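Local coordinates for erythrocyte membrane protein 1 (Plasmodium falciparum, PDB 6S8T) that belongs to a surface adhesin of infected erythrocytes and, as its DBLbeta domain, binds the host receptor ICAM-1, at residues Ser129-Thr132 against Lys136-His139; His210-Phe215 against Asn242-Gln247; Gln371-Phe376 against Glu397-Thr402. One frame throughout, in Å; residues are numbered along the deposited sequence.

In the fold
Following the chain from its N terminus, contact 1 closes first: a four-residue link, 133-136, joins helix 128-132 to helix 137-163, and the contact closes across it. Contact 2 comes next, joining the middle of helix 202-221 to the turn that leads into helix 246-268. Contact 3 closes last, where the end of helix 335-372 meets the end of helix 388-402. The three loops follow in series, and none nests in or crosses another. Helix 202-221 supplies a segment of contact 2 and lies against Val-131 and Thr-132 of contact 1, with CD1 of Ile-214 4.0 Å from CG1 of Val-131. Contact 3 stands apart, its centre about 30 Å from that of contact 2.

Contact 1: residues Ser129-Thr132 against Lys136-His139; sequences SWVT and KAIH
With chi1 at 60°, Thr-132 holds OG1 between its own backbone N and carbonyl carbon, while CG2 lies anti to that carbon and faces the methyl of Ala-137. The two methyl carbons, Thr-132 CG2 and Ala-137 CB, are 3.8 Å apart. In Val-131, CG1 stands opposite the backbone N (chi1 -177°), which points it to the same methyl, though more loosely, 4.3 Å from Ala-137 CB. Ala-137 CB is thus touched by both side chains, and it also lies 3.5 Å from the carbonyl oxygen of Val-131. That oxygen approaches CA of Ala-137 at 3.3 Å, a CA-H...O contact bent to 129° at the hydrogen; no conventional hydrogen bond links the segments. This is a tight helix-to-helix corner within the Duffy-binding domain: helix 128-132 ends, a short link follows, and Lys-136, its last residue, takes the N-cap position of helix 137-163. Across the corner, CA of Thr-132 and CA of Ala-137 are 4.8 Å apart. The hydroxyl of Thr-132 is engaged by its own helix, with OG1 hydrogen-bonded to Val-128 O. Helix 202-221 packs alongside, where Lys-217 meets Thr-132.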
loop_
_atom_site.group_PDB
_atom_site.type_symbol
_atom_site.label_atom_id
_atom_site.label_comp_id
_atom_site.label_asym_id
_atom_site.label_seq_id
_atom_site.Cartn_x
_atom_site.Cartn_y
_atom_site.Cartn_z
ATOM N N SER A 129 14.319 26.289 -0.383
ATOM C CA SER A 129 14.358 27.691 0.020
ATOM C C SER A 129 12.957 28.289 0.044
ATOM O O SER A 129 12.581 28.977 1.000
ATOM C CB SER A 129 15.269 28.487 -0.916
ATOM O OG SER A 129 16.615 28.063 -0.797
ATOM N N TRP A 130 12.163 28.030 -1.001
ATOM C CA TRP A 130 10.813 28.583 -1.060
ATOM C C TRP A 130 9.938 28.047 0.065
ATOM O O TRP A 130 8.996 28.723 0.497
ATOM C CB TRP A 130 10.178 28.278 -2.418
ATOM C CG TRP A 130 10.736 29.088 -3.557
ATOM C CD1 TRP A 130 11.610 30.135 -3.473
ATOM C CD2 TRP A 130 10.455 28.912 -4.951
ATOM N NE1 TRP A 130 11.887 30.622 -4.728
ATOM C CE2 TRP A 130 11.192 29.888 -5.652
ATOM C CE3 TRP A 130 9.652 28.025 -5.675
ATOM C CZ2 TRP A 130 11.149 30.000 -7.041
ATOM C CZ3 TRP A 130 9.611 28.139 -7.055
ATOM C CH2 TRP A 130 10.355 29.118 -7.721
ATOM N N VAL A 131 10.235 26.846 0.559
ATOM C CA VAL A 131 9.427 26.261 1.622
ATOM C C VAL A 131 9.776 26.862 2.983
ATOM O O VAL A 131 8.891 27.041 3.828
ATOM C CB VAL A 131 9.594 24.731 1.621
ATOM C CG1 VAL A 131 8.713 24.089 2.682
ATOM C CG2 VAL A 131 9.274 24.165 0.247
ATOM N N THR A 132 11.046 27.206 3.216
ATOM C CA THR A 132 11.515 27.535 4.554
ATOM C C THR A 132 11.976 28.973 4.747
ATOM O O THR A 132 12.048 29.419 5.897
ATOM C CB THR A 132 12.676 26.611 4.954
ATOM O OG1 THR A 132 13.761 26.779 4.033
ATOM C CG2 THR A 132 12.231 25.156 4.948
ATOM N N LYS A 136 7.657 29.869 7.433
ATOM C CA LYS A 136 6.339 29.250 7.487
ATOM C C LYS A 136 6.357 27.867 6.844
ATOM O O LYS A 136 5.446 27.493 6.101
ATOM C CB LYS A 136 5.292 30.144 6.823
ATOM C CG LYS A 136 5.106 31.494 7.506
ATOM C CD LYS A 136 3.799 32.157 7.093
ATOM C CE LYS A 136 4.033 33.404 6.251
ATOM N NZ LYS A 136 4.653 34.511 7.036
ATOM N N ALA A 137 7.397 27.082 7.138
ATOM C CA ALA A 137 7.532 25.755 6.546
ATOM C C ALA A 137 6.463 24.788 7.031
ATOM O O ALA A 137 6.177 23.805 6.341
ATOM C CB ALA A 137 8.917 25.181 6.843
ATOM N N ILE A 138 5.877 25.039 8.202
ATOM C CA ILE A 138 4.797 24.189 8.694
ATOM C C ILE A 138 3.604 24.246 7.750
ATOM O O ILE A 138 2.990 23.219 7.434
ATOM C CB ILE A 138 4.413 24.602 10.128
ATOM C CG1 ILE A 138 5.458 24.095 11.117
ATOM C CG2 ILE A 138 3.043 24.068 10.502
ATOM C CD1 ILE A 138 5.588 22.597 11.108
ATOM N N HIS A 139 3.274 25.442 7.267
ATOM C CA HIS A 139 2.099 25.637 6.428
ATOM C C HIS A 139 2.378 25.403 4.950
ATOM O O HIS A 139 1.494 24.922 4.231
ATOM C CB HIS A 139 1.549 27.051 6.630
ATOM C CG HIS A 139 1.325 27.410 8.067
ATOM N ND1 HIS A 139 0.234 26.967 8.783
ATOM C CD2 HIS A 139 2.054 28.164 8.922
ATOM C CE1 HIS A 139 0.298 27.438 10.016
ATOM N NE2 HIS A 139 1.394 28.166 10.127
#

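Contact 2: residues His210-Phe215 against Asn242-Gln247; sequences HLQIIF and NPPYKQ
Tyr-245 reaches across to Gln-212 and Phe-215 with its CB pointing at helix 202-221, where it lies 4.3 Å from CB of Phe-215. At chi1 -51° CG is turned away from the residue's own carbonyl, which swings the ring beneath the carbonyl oxygens of Gln-212 and Phe-215. CD1 is 4.2 Å from Phe-215 O, which sits over one ring face, displaced toward the rim. From the same side, Gln-212 O approaches obliquely, 4.0 Å from CD2 and only 3.4 Å from CE2. Farther out the ring runs past this oxygen, and the tip, OH of Tyr-245, ends 4.4 Å from Gln-212 O. No hydrogen bond spans the segments.

Gln-212 adds a second patch, its chain extended beyond CG and crossing the ring of Pro-244 obliquely. Its OE1 lies 3.8 Å from Pro-244 CG, a van der Waals contact of the amide end with the pyrrolidine. Nearby, Pro-244 O accepts a hydrogen bond from Arg-249 NH1, and the Arg-249 side chain also touches Phe-215. Pro-243, preceded by a cis peptide bond, starts a type II beta turn that ends at Lys-246; Tyr-245 within it is the N-cap of helix 246-268. The pattern is a type II beta turn leading into an N-capped helix, packed against the flank of helix 202-221 in the alpha-helical Duffy-binding domain.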
loop_
_atom_site.group_PDB
_atom_site.type_symbol
_atom_site.label_atom_id
_atom_site.label_comp_id
_atom_site.label_asym_id
_atom_site.label_seq_id
_atom_site.Cartn_x
_atom_site.Cartn_y
_atom_site.Cartn_z
ATOM N N HIS A 210 14.907 16.277 0.630
ATOM C CA HIS A 210 14.196 17.538 0.802
ATOM C C HIS A 210 13.490 17.590 2.150
ATOM O O HIS A 210 13.492 18.632 2.816
ATOM C CB HIS A 210 13.192 17.734 -0.333
ATOM C CG HIS A 210 13.820 17.863 -1.685
ATOM N ND1 HIS A 210 15.134 18.240 -1.864
ATOM C CD2 HIS A 210 13.314 17.667 -2.926
ATOM C CE1 HIS A 210 15.410 18.270 -3.156
ATOM N NE2 HIS A 210 14.322 17.926 -3.822
ATOM N N LEU A 211 12.888 16.475 2.572
ATOM C CA LEU A 211 12.157 16.462 3.836
ATOM C C LEU A 211 13.097 16.606 5.027
ATOM O O LEU A 211 12.741 17.234 6.032
ATOM C CB LEU A 211 11.335 15.178 3.956
ATOM C CG LEU A 211 10.245 14.963 2.903
ATOM C CD1 LEU A 211 9.504 13.655 3.156
ATOM C CD2 LEU A 211 9.279 16.136 2.885
ATOM N N GLN A 212 14.300 16.035 4.940
ATOM C CA GLN A 212 15.250 16.162 6.039
ATOM C C GLN A 212 15.698 17.603 6.235
ATOM O O GLN A 212 15.959 18.021 7.369
ATOM C CB GLN A 212 16.453 15.253 5.799
ATOM C CG GLN A 212 16.095 13.781 5.795
ATOM C CD GLN A 212 17.235 12.904 5.326
ATOM O OE1 GLN A 212 17.086 11.686 5.202
ATOM N NE2 GLN A 212 18.384 13.518 5.058
ATOM N N ILE A 213 15.787 18.379 5.155
ATOM C CA ILE A 213 16.143 19.787 5.294
ATOM C C ILE A 213 14.954 20.595 5.797
ATOM O O ILE A 213 15.106 21.478 6.648
ATOM C CB ILE A 213 16.682 20.337 3.962
ATOM C CG1 ILE A 213 17.986 19.631 3.584
ATOM C CG2 ILE A 213 16.898 21.838 4.048
ATOM C CD1 ILE A 213 18.567 20.095 2.272
ATOM N N ILE A 214 13.754 20.302 5.291
ATOM C CA ILE A 214 12.568 21.051 5.700
ATOM C C ILE A 214 12.307 20.864 7.192
ATOM O O ILE A 214 12.129 21.838 7.935
ATOM C CB ILE A 214 11.350 20.633 4.856
ATOM C CG1 ILE A 214 11.556 21.026 3.392
ATOM C CG2 ILE A 214 10.082 21.269 5.399
ATOM C CD1 ILE A 214 10.497 20.480 2.461
ATOM N N PHE A 215 12.295 19.612 7.657
ATOM C CA PHE A 215 12.020 19.353 9.066
ATOM C C PHE A 215 13.151 19.809 9.979
ATOM O O PHE A 215 12.917 20.025 11.172
ATOM C CB PHE A 215 11.726 17.869 9.285
ATOM C CG PHE A 215 10.327 17.472 8.911
ATOM C CD1 PHE A 215 9.273 17.703 9.779
ATOM C CD2 PHE A 215 10.061 16.879 7.687
ATOM C CE1 PHE A 215 7.979 17.344 9.438
ATOM C CE2 PHE A 215 8.773 16.516 7.340
ATOM C CZ PHE A 215 7.730 16.750 8.215
ATOM N N ASN A 242 16.911 7.478 13.448
ATOM C CA ASN A 242 16.820 6.932 12.095
ATOM C C ASN A 242 15.392 6.464 11.862
ATOM O O ASN A 242 14.949 5.498 12.514
ATOM C CB ASN A 242 17.806 5.783 11.894
ATOM C CG ASN A 242 17.817 5.266 10.469
ATOM O OD1 ASN A 242 17.377 5.950 9.544
ATOM N ND2 ASN A 242 18.321 4.052 10.285
ATOM N N PRO A 243 14.621 7.100 10.965
ATOM C CA PRO A 243 15.006 8.213 10.086
ATOM C C PRO A 243 15.235 9.529 10.835
ATOM O O PRO A 243 14.759 9.670 11.963
ATOM C CB PRO A 243 13.809 8.328 9.137
ATOM C CG PRO A 243 12.659 7.848 9.937
ATOM C CD PRO A 243 13.199 6.748 10.813
ATOM N N PRO A 244 15.963 10.464 10.223
ATOM C CA PRO A 244 16.225 11.746 10.894
ATOM C C PRO A 244 14.930 12.474 11.224
ATOM O O PRO A 244 13.985 12.490 10.432
ATOM C CB PRO A 244 17.061 12.519 9.868
ATOM C CG PRO A 244 17.652 11.469 8.981
ATOM C CD PRO A 244 16.631 10.376 8.912
ATOM N N TYR A 245 14.898 13.076 12.417
ATOM C CA TYR A 245 13.724 13.800 12.919
ATOM C C TYR A 245 12.497 12.892 12.999
ATOM O O TYR A 245 11.375 13.317 12.717
ATOM C CB TYR A 245 13.428 15.038 12.070
ATOM C CG TYR A 245 14.629 15.930 11.853
ATOM C CD1 TYR A 245 15.053 16.810 12.842
ATOM C CD2 TYR A 245 15.339 15.891 10.660
ATOM C CE1 TYR A 245 16.154 17.625 12.646
ATOM C CE2 TYR A 245 16.439 16.702 10.456
ATOM C CZ TYR A 245 16.842 17.566 11.450
ATOM O OH TYR A 245 17.937 18.374 11.250
ATOM N N LYS A 246 12.719 11.637 13.402
ATOM C CA LYS A 246 11.646 10.643 13.430
ATOM C C LYS A 246 10.436 11.142 14.212
ATOM O O LYS A 246 9.302 11.088 13.721
ATOM C CB LYS A 246 12.162 9.335 14.035
ATOM C CG LYS A 246 11.058 8.348 14.400
ATOM C CD LYS A 246 11.484 7.405 15.517
ATOM C CE LYS A 246 12.394 6.301 15.012
ATOM N NZ LYS A 246 11.645 5.304 14.200
ATOM N N GLN A 247 10.661 11.632 15.436
ATOM C CA GLN A 247 9.547 12.027 16.295
ATOM C C GLN A 247 8.852 13.278 15.772
ATOM O O GLN A 247 7.618 13.353 15.773
ATOM C CB GLN A 247 10.041 12.242 17.729
ATOM C CG GLN A 247 10.583 10.984 18.395
ATOM C CD GLN A 247 11.007 11.212 19.836
ATOM O OE1 GLN A 247 10.639 10.447 20.728
ATOM N NE2 GLN A 247 11.785 12.266 20.071
#

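Contact 3: residues Gln371-Phe376 against Glu397-Thr402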
loop_
_atom_site.group_PDB
_atom_site.type_symbol
_atom_site.label_atom_id
_atom_site.label_comp_id
_atom_site.label_asym_id
_atom_site.label_seq_id
_atom_site.Cartn_x
_atom_site.Cartn_y
_atom_site.Cartn_z
ATOM N N GLN A 371 10.249 -13.973 15.611
ATOM C CA GLN A 371 11.160 -13.145 16.393
ATOM C C GLN A 371 10.410 -12.232 17.353
ATOM O O GLN A 371 10.940 -11.883 18.413
ATOM C CB GLN A 371 12.053 -12.328 15.465
ATOM C CG GLN A 371 13.014 -13.177 14.660
ATOM C CD GLN A 371 14.006 -12.350 13.877
ATOM O OE1 GLN A 371 14.829 -12.885 13.135
ATOM N NE2 GLN A 371 13.935 -11.037 14.037
ATOM N N ALA A 372 9.180 -11.847 17.008
ATOM C CA ALA A 372 8.394 -10.992 17.893
ATOM C C ALA A 372 8.085 -11.693 19.210
ATOM O O ALA A 372 8.234 -11.105 20.289
ATOM C CB ALA A 372 7.102 -10.562 17.199
ATOM N N LYS A 373 7.650 -12.949 19.150
ATOM C CA LYS A 373 7.232 -13.631 20.368
ATOM C C LYS A 373 8.402 -14.146 21.196
ATOM O O LYS A 373 8.173 -14.728 22.260
ATOM C CB LYS A 373 6.287 -14.788 20.035
ATOM C CG LYS A 373 6.906 -15.874 19.192
ATOM C CD LYS A 373 6.032 -17.116 19.175
ATOM C CE LYS A 373 4.659 -16.832 18.605
ATOM N NZ LYS A 373 3.852 -18.076 18.494
ATOM N N ILE A 374 9.638 -13.931 20.751
ATOM C CA ILE A 374 10.819 -14.429 21.435
ATOM C C ILE A 374 11.647 -13.299 22.033
ATOM O O ILE A 374 12.166 -13.429 23.145
ATOM C CB ILE A 374 11.669 -15.293 20.477
ATOM C CG1 ILE A 374 11.108 -16.714 20.413
ATOM C CG2 ILE A 374 13.129 -15.295 20.889
ATOM C CD1 ILE A 374 11.957 -17.661 19.608
ATOM N N ALA A 375 11.775 -12.181 21.319
ATOM C CA ALA A 375 12.546 -11.043 21.805
ATOM C C ALA A 375 11.966 -10.495 23.103
ATOM O O ALA A 375 10.877 -9.909 23.105
ATOM C CB ALA A 375 12.598 -9.942 20.743
ATOM N N PHE A 376 12.686 -10.680 24.210
ATOM C CA PHE A 376 12.236 -10.202 25.512
ATOM C C PHE A 376 12.433 -8.697 25.649
ATOM O O PHE A 376 12.618 -7.994 24.649
ATOM C CB PHE A 376 12.972 -10.934 26.638
ATOM C CG PHE A 376 12.558 -12.371 26.803
ATOM C CD1 PHE A 376 11.405 -12.695 27.502
ATOM C CD2 PHE A 376 13.323 -13.395 26.269
ATOM C CE1 PHE A 376 11.020 -14.014 27.660
ATOM C CE2 PHE A 376 12.944 -14.716 26.424
ATOM C CZ PHE A 376 11.791 -15.026 27.121
ATOM N N GLU A 397 1.922 -6.745 19.948
ATOM C CA GLU A 397 0.598 -6.380 20.433
ATOM C C GLU A 397 -0.471 -7.327 19.900
ATOM O O GLU A 397 -1.467 -7.586 20.587
ATOM C CB GLU A 397 0.287 -4.934 20.054
ATOM C CG GLU A 397 1.094 -3.903 20.823
ATOM C CD GLU A 397 0.904 -4.020 22.323
ATOM O OE1 GLU A 397 1.759 -4.643 22.987
ATOM O OE2 GLU A 397 -0.108 -3.499 22.835
ATOM N N LEU A 398 -0.276 -7.865 18.695
ATOM C CA LEU A 398 -1.210 -8.844 18.150
ATOM C C LEU A 398 -1.154 -10.151 18.936
ATOM O O LEU A 398 -2.193 -10.718 19.302
ATOM C CB LEU A 398 -0.897 -9.083 16.674
ATOM C CG LEU A 398 -1.908 -9.838 15.814
ATOM C CD1 LEU A 398 -3.225 -9.095 15.787
ATOM C CD2 LEU A 398 -1.367 -10.010 14.403
ATOM N N GLN A 399 0.057 -10.644 19.207
ATOM C CA GLN A 399 0.218 -11.867 19.988
ATOM C C GLN A 399 -0.299 -11.696 21.411
ATOM O O GLN A 399 -0.802 -12.655 22.009
ATOM C CB GLN A 399 1.692 -12.284 19.988
ATOM C CG GLN A 399 2.193 -12.753 18.620
ATOM C CD GLN A 399 3.692 -12.592 18.443
ATOM O OE1 GLN A 399 4.389 -12.124 19.342
ATOM N NE2 GLN A 399 4.193 -12.963 17.269
ATOM N N LYS A 400 -0.198 -10.485 21.959
ATOM C CA LYS A 400 -0.671 -10.230 23.314
ATOM C C LYS A 400 -2.192 -10.338 23.403
ATOM O O LYS A 400 -2.726 -10.854 24.393
ATOM C CB LYS A 400 -0.192 -8.849 23.763
ATOM C CG LYS A 400 -0.656 -8.406 25.133
ATOM C CD LYS A 400 -0.072 -7.041 25.455
ATOM C CE LYS A 400 -0.564 -6.534 26.790
ATOM N NZ LYS A 400 0.028 -5.215 27.157
ATOM N N VAL A 401 -2.905 -9.865 22.379
ATOM C CA VAL A 401 -4.363 -9.948 22.388
ATOM C C VAL A 401 -4.825 -11.382 22.163
ATOM O O VAL A 401 -5.733 -11.870 22.846
ATOM C CB VAL A 401 -4.964 -8.996 21.335
ATOM C CG1 VAL A 401 -6.431 -9.323 21.110
ATOM C CG2 VAL A 401 -4.801 -7.544 21.765
ATOM N N THR A 402 -4.216 -12.081 21.204
ATOM C CA THR A 402 -4.654 -13.426 20.851
ATOM C C THR A 402 -4.147 -14.496 21.807
ATOM O O THR A 402 -4.600 -15.642 21.715
ATOM C CB THR A 402 -4.199 -13.785 19.434
ATOM O OG1 THR A 402 -2.768 -13.823 19.386
ATOM C CG2 THR A 402 -4.712 -12.764 18.431
#
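Gln-399 of 397-402 meets Ala-372 and Lys-373 with its amide end. Glu-397 and Leu-398 before it, like Val-401 after it, put their side chains on Met-19 of helix 16-32, so a different face of 397-402 turns to that helix. At Gln-399 the CB points toward the end of helix 335-372, and the side chain runs out extended until both amide branches meet residues 372-373. Its OE1 comes 3.3 Å from Lys-373 CB; the nearby Lys-373 N lies 3.4 Å from OE1 at an angle too poor for a hydrogen bond. The other branch, NE2, is 3.8 Å from Ala-372 CB and gives a hydrogen bond to Tyr-369 O, which helps fix the rotation of the amide. A buried glutamine of helix 388-402 thereby fills the place where the chain leaves the C-terminal end of helix 335-372, joining these two helices of the DBLbeta domain. Lys-373 crosses Gln-399 at about a right angle. Its CG is tucked between N and C of its own backbone (chi1 63°), the chain bends again at chi3 (60°), and NZ makes a salt bridge to Asp-404 OD1 and a hydrogen bond to Thr-406 O.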